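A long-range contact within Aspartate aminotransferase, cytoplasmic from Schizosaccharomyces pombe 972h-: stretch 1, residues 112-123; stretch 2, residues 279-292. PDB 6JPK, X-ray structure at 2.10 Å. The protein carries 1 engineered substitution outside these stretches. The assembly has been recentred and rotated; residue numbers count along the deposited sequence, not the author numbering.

Stretch 1, residues 112-123: NFLAASFIETFY
Stretch 2 279-292: KVLSQLCIVQRNTI

Two helices whose touching residues lie at least 161 apart in sequence pack through van der Waals and CH-pi contacts; no hydrogen bond joins them, and 515 Å² is buried, both sides summed. Stretch 1 is helical throughout, widening to a pi-type turn at 120-123; stretch 2 is helical over 279-289, and Asn-290 is the first residue to leave helical phi/psi. The axes approach to 10.0 Å, with 115° between their N-to-C directions. Register is set at Phe-118 and Leu-284, whose CA atoms lie 6.6 Å apart.

Phe-118 and Leu-114 are the two large bumps, 85 Å² of each covered. Phe-118 CB points toward stretch 2, and chi1 175° (t) with chi2 81° lays the ring in a hollow lined by Val-280, Gln-283 and Leu-284. Val-280 (t) puts CG1 over one face, 4.3 Å from the Phe-118 ring centroid, while Val-280 CG2 lies 3.8 Å from Phe-118 CZ. Gln-283 CB meets the ring edge, 4.0 Å from Phe-118 CE1. Leu-284 (m, t) starts sideways but bends inward, bringing CD2 3.7 Å from Phe-118 CB.

One turn back, Leu-114 also starts sideways; chi1 -101°, between wells, and chi2 t carry its end inward. Leu-114 CD2 reaches 3.7 Å from Val-287 CG1 and 3.9 Å from Leu-284 O, packing against side chain and backbone. Leu-114, Phe-118, Val-280 and Leu-284 are buried and apolar, fitting a contact without hydrogen bonds. Val-287 (t) and Ser-117 (m) both point toward the opposite stretch, with Ser-117 CB 4.1 Å from Val-287 CG1. Ser-117 OG donates to Phe-113 O at 2.8 Å.

Aromatic rings flank this centre. Phe-113 (t, chi2 -96°) brings CE1 3.7 Å from Thr-291 CG2, the methyl of a p rotamer. Phe-122 (m, chi2 -80°) sets CZ 3.4 Å from Gln-283 OE1. Gln-283 (m, m) thus serves two rings.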

# COMPACT_ATOMS: atom_id res chain seq x y z
N ASN A 112 7.08 0.52 8.50
CA ASN A 112 8.14 -0.40 8.88
C ASN A 112 8.83 -1.00 7.65
O ASN A 112 10.05 -1.18 7.64
CB ASN A 112 7.58 -1.52 9.79
CG ASN A 112 7.45 -1.08 11.26
OD1 ASN A 112 8.43 -1.11 12.00
ND2 ASN A 112 6.25 -0.68 11.67
N PHE A 113 8.05 -1.31 6.61
CA PHE A 113 8.64 -1.86 5.40
C PHE A 113 9.58 -0.85 4.76
O PHE A 113 10.69 -1.19 4.33
CB PHE A 113 7.56 -2.30 4.42
CG PHE A 113 8.10 -2.84 3.12
CD1 PHE A 113 8.22 -2.01 2.01
CD2 PHE A 113 8.52 -4.15 3.02
CE1 PHE A 113 8.74 -2.49 0.82
CE2 PHE A 113 9.04 -4.64 1.83
CZ PHE A 113 9.15 -3.81 0.73
N LEU A 114 9.15 0.42 4.71
CA LEU A 114 10.00 1.47 4.16
C LEU A 114 11.30 1.60 4.94
O LEU A 114 12.39 1.64 4.35
CB LEU A 114 9.27 2.81 4.18
CG LEU A 114 8.62 3.36 2.91
CD1 LEU A 114 8.04 4.74 3.22
CD2 LEU A 114 9.65 3.44 1.78
N ALA A 115 11.20 1.72 6.26
CA ALA A 115 12.40 1.91 7.06
C ALA A 115 13.34 0.73 6.92
O ALA A 115 14.56 0.91 6.76
CB ALA A 115 12.02 2.13 8.53
N ALA A 116 12.80 -0.49 6.94
CA ALA A 116 13.63 -1.68 6.88
C ALA A 116 14.29 -1.82 5.51
O ALA A 116 15.47 -2.17 5.43
CB ALA A 116 12.81 -2.92 7.21
N SER A 117 13.54 -1.57 4.43
CA SER A 117 14.14 -1.59 3.09
C SER A 117 15.28 -0.59 2.99
O SER A 117 16.38 -0.93 2.54
CB SER A 117 13.10 -1.28 2.02
OG SER A 117 12.02 -2.20 2.06
N PHE A 118 15.04 0.65 3.42
CA PHE A 118 16.10 1.64 3.39
C PHE A 118 17.30 1.21 4.24
O PHE A 118 18.45 1.26 3.79
CB PHE A 118 15.59 3.01 3.87
CG PHE A 118 16.69 4.02 3.95
CD1 PHE A 118 17.10 4.69 2.81
CD2 PHE A 118 17.36 4.25 5.14
CE1 PHE A 118 18.15 5.60 2.86
CE2 PHE A 118 18.40 5.14 5.20
CZ PHE A 118 18.80 5.82 4.05
N ILE A 119 17.04 0.78 5.47
CA ILE A 119 18.14 0.45 6.38
C ILE A 119 18.92 -0.76 5.86
O ILE A 119 20.15 -0.82 5.99
CB ILE A 119 17.61 0.23 7.81
CG1 ILE A 119 17.17 1.58 8.40
CG2 ILE A 119 18.67 -0.40 8.71
CD1 ILE A 119 16.24 1.47 9.62
N GLU A 120 18.23 -1.74 5.27
CA GLU A 120 18.93 -2.90 4.72
C GLU A 120 19.89 -2.48 3.61
O GLU A 120 21.07 -2.86 3.61
CB GLU A 120 17.93 -3.94 4.21
CG GLU A 120 18.57 -5.26 3.77
CD GLU A 120 19.19 -5.22 2.38
OE1 GLU A 120 20.22 -5.89 2.18
OE2 GLU A 120 18.67 -4.51 1.50
N THR A 121 19.41 -1.68 2.65
CA THR A 121 20.25 -1.29 1.51
C THR A 121 21.39 -0.37 1.92
O THR A 121 22.53 -0.56 1.49
CB THR A 121 19.38 -0.61 0.44
OG1 THR A 121 18.43 -1.55 -0.07
CG2 THR A 121 20.22 -0.06 -0.71
N PHE A 122 21.12 0.63 2.76
CA PHE A 122 22.09 1.69 2.99
C PHE A 122 22.82 1.58 4.32
O PHE A 122 23.70 2.40 4.60
CB PHE A 122 21.39 3.06 2.88
CG PHE A 122 20.94 3.37 1.48
CD1 PHE A 122 21.85 3.86 0.54
CD2 PHE A 122 19.64 3.13 1.08
CE1 PHE A 122 21.46 4.13 -0.77
CE2 PHE A 122 19.23 3.41 -0.24
CZ PHE A 122 20.15 3.91 -1.15
N TYR A 123 22.51 0.56 5.13
CA TYR A 123 23.23 0.37 6.38
C TYR A 123 23.71 -1.07 6.54
O TYR A 123 24.92 -1.31 6.71
CB TYR A 123 22.35 0.76 7.57
CG TYR A 123 23.06 0.72 8.90
CD1 TYR A 123 24.03 1.67 9.22
CD2 TYR A 123 22.75 -0.25 9.85
CE1 TYR A 123 24.67 1.66 10.43
CE2 TYR A 123 23.38 -0.27 11.07
CZ TYR A 123 24.35 0.68 11.36
OH TYR A 123 25.00 0.66 12.57
N LYS A 279 18.94 13.73 1.17
CA LYS A 279 19.53 12.53 0.57
C LYS A 279 18.69 11.29 0.88
O LYS A 279 18.33 10.52 -0.03
CB LYS A 279 20.97 12.35 1.08
CG LYS A 279 21.92 13.42 0.60
CD LYS A 279 23.24 13.39 1.36
CE LYS A 279 24.27 14.34 0.73
NZ LYS A 279 25.45 14.56 1.63
N VAL A 280 18.33 11.11 2.15
CA VAL A 280 17.55 9.96 2.58
C VAL A 280 16.16 10.00 1.95
O VAL A 280 15.66 8.98 1.43
CB VAL A 280 17.48 9.91 4.12
CG1 VAL A 280 16.43 8.92 4.61
CG2 VAL A 280 18.85 9.60 4.70
N LEU A 281 15.51 11.17 1.98
CA LEU A 281 14.17 11.28 1.40
C LEU A 281 14.17 10.86 -0.07
O LEU A 281 13.29 10.11 -0.50
CB LEU A 281 13.66 12.71 1.54
CG LEU A 281 12.25 12.97 0.99
CD1 LEU A 281 11.21 12.13 1.72
CD2 LEU A 281 11.93 14.45 1.09
N SER A 282 15.18 11.28 -0.84
CA SER A 282 15.21 10.93 -2.26
C SER A 282 15.29 9.42 -2.46
O SER A 282 14.69 8.87 -3.40
CB SER A 282 16.39 11.63 -2.95
OG SER A 282 17.65 11.09 -2.55
N GLN A 283 16.03 8.72 -1.59
CA GLN A 283 16.14 7.27 -1.70
C GLN A 283 14.88 6.56 -1.23
O GLN A 283 14.52 5.50 -1.77
CB GLN A 283 17.34 6.77 -0.90
CG GLN A 283 18.66 7.26 -1.44
CD GLN A 283 18.91 6.79 -2.86
OE1 GLN A 283 18.33 5.79 -3.30
NE2 GLN A 283 19.76 7.51 -3.58
N LEU A 284 14.21 7.11 -0.21
CA LEU A 284 12.94 6.55 0.24
C LEU A 284 11.88 6.63 -0.86
O LEU A 284 11.03 5.75 -0.98
CB LEU A 284 12.45 7.28 1.49
CG LEU A 284 13.27 7.08 2.77
CD1 LEU A 284 12.81 8.06 3.82
CD2 LEU A 284 13.11 5.64 3.29
N CYS A 285 11.93 7.70 -1.66
CA CYS A 285 11.00 7.86 -2.78
C CYS A 285 11.23 6.79 -3.84
O CYS A 285 10.27 6.36 -4.50
CB CYS A 285 11.14 9.25 -3.39
SG CYS A 285 10.41 10.56 -2.35
N ILE A 286 12.48 6.36 -4.03
CA ILE A 286 12.76 5.28 -4.97
C ILE A 286 12.09 3.98 -4.52
O ILE A 286 11.45 3.29 -5.31
CB ILE A 286 14.27 5.10 -5.15
CG1 ILE A 286 14.86 6.32 -5.86
CG2 ILE A 286 14.58 3.80 -5.92
CD1 ILE A 286 16.36 6.26 -6.01
N VAL A 287 12.23 3.65 -3.23
CA VAL A 287 11.55 2.46 -2.71
C VAL A 287 10.04 2.58 -2.91
O VAL A 287 9.39 1.67 -3.44
CB VAL A 287 11.91 2.24 -1.23
CG1 VAL A 287 11.08 1.09 -0.65
CG2 VAL A 287 13.40 1.94 -1.10
N GLN A 288 9.45 3.70 -2.47
CA GLN A 288 8.02 3.94 -2.61
C GLN A 288 7.56 3.80 -4.07
O GLN A 288 6.53 3.18 -4.35
CB GLN A 288 7.69 5.35 -2.09
CG GLN A 288 6.20 5.72 -2.04
CD GLN A 288 5.65 5.59 -0.63
OE1 GLN A 288 5.89 4.59 0.05
NE2 GLN A 288 4.92 6.61 -0.16
N ARG A 289 8.32 4.40 -5.00
CA ARG A 289 7.91 4.39 -6.40
C ARG A 289 7.76 2.97 -6.93
O ARG A 289 6.88 2.70 -7.75
CB ARG A 289 8.92 5.17 -7.25
CG ARG A 289 8.35 5.66 -8.59
CD ARG A 289 9.30 6.60 -9.37
NE ARG A 289 9.72 7.78 -8.60
CZ ARG A 289 10.99 8.06 -8.31
NH1 ARG A 289 11.97 7.27 -8.73
NH2 ARG A 289 11.29 9.15 -7.60
N ASN A 290 8.62 2.06 -6.48
CA ASN A 290 8.72 0.71 -7.02
C ASN A 290 7.95 -0.32 -6.21
O ASN A 290 8.06 -1.51 -6.49
CB ASN A 290 10.19 0.31 -7.14
CG ASN A 290 10.89 1.06 -8.25
OD1 ASN A 290 10.68 0.77 -9.43
ND2 ASN A 290 11.68 2.07 -7.89
N THR A 291 7.19 0.11 -5.20
CA THR A 291 6.30 -0.78 -4.45
C THR A 291 4.84 -0.39 -4.61
O THR A 291 4.01 -1.25 -4.92
CB THR A 291 6.65 -0.77 -2.94
OG1 THR A 291 6.74 0.59 -2.48
CG2 THR A 291 7.98 -1.50 -2.66
N ILE A 292 4.50 0.88 -4.41
CA ILE A 292 3.09 1.28 -4.38
C ILE A 292 2.85 2.47 -5.29
O ILE A 292 1.69 2.83 -5.55
CB ILE A 292 2.63 1.60 -2.94
CG1 ILE A 292 3.36 2.85 -2.42
CG2 ILE A 292 2.81 0.38 -2.01
CD1 ILE A 292 2.72 3.44 -1.16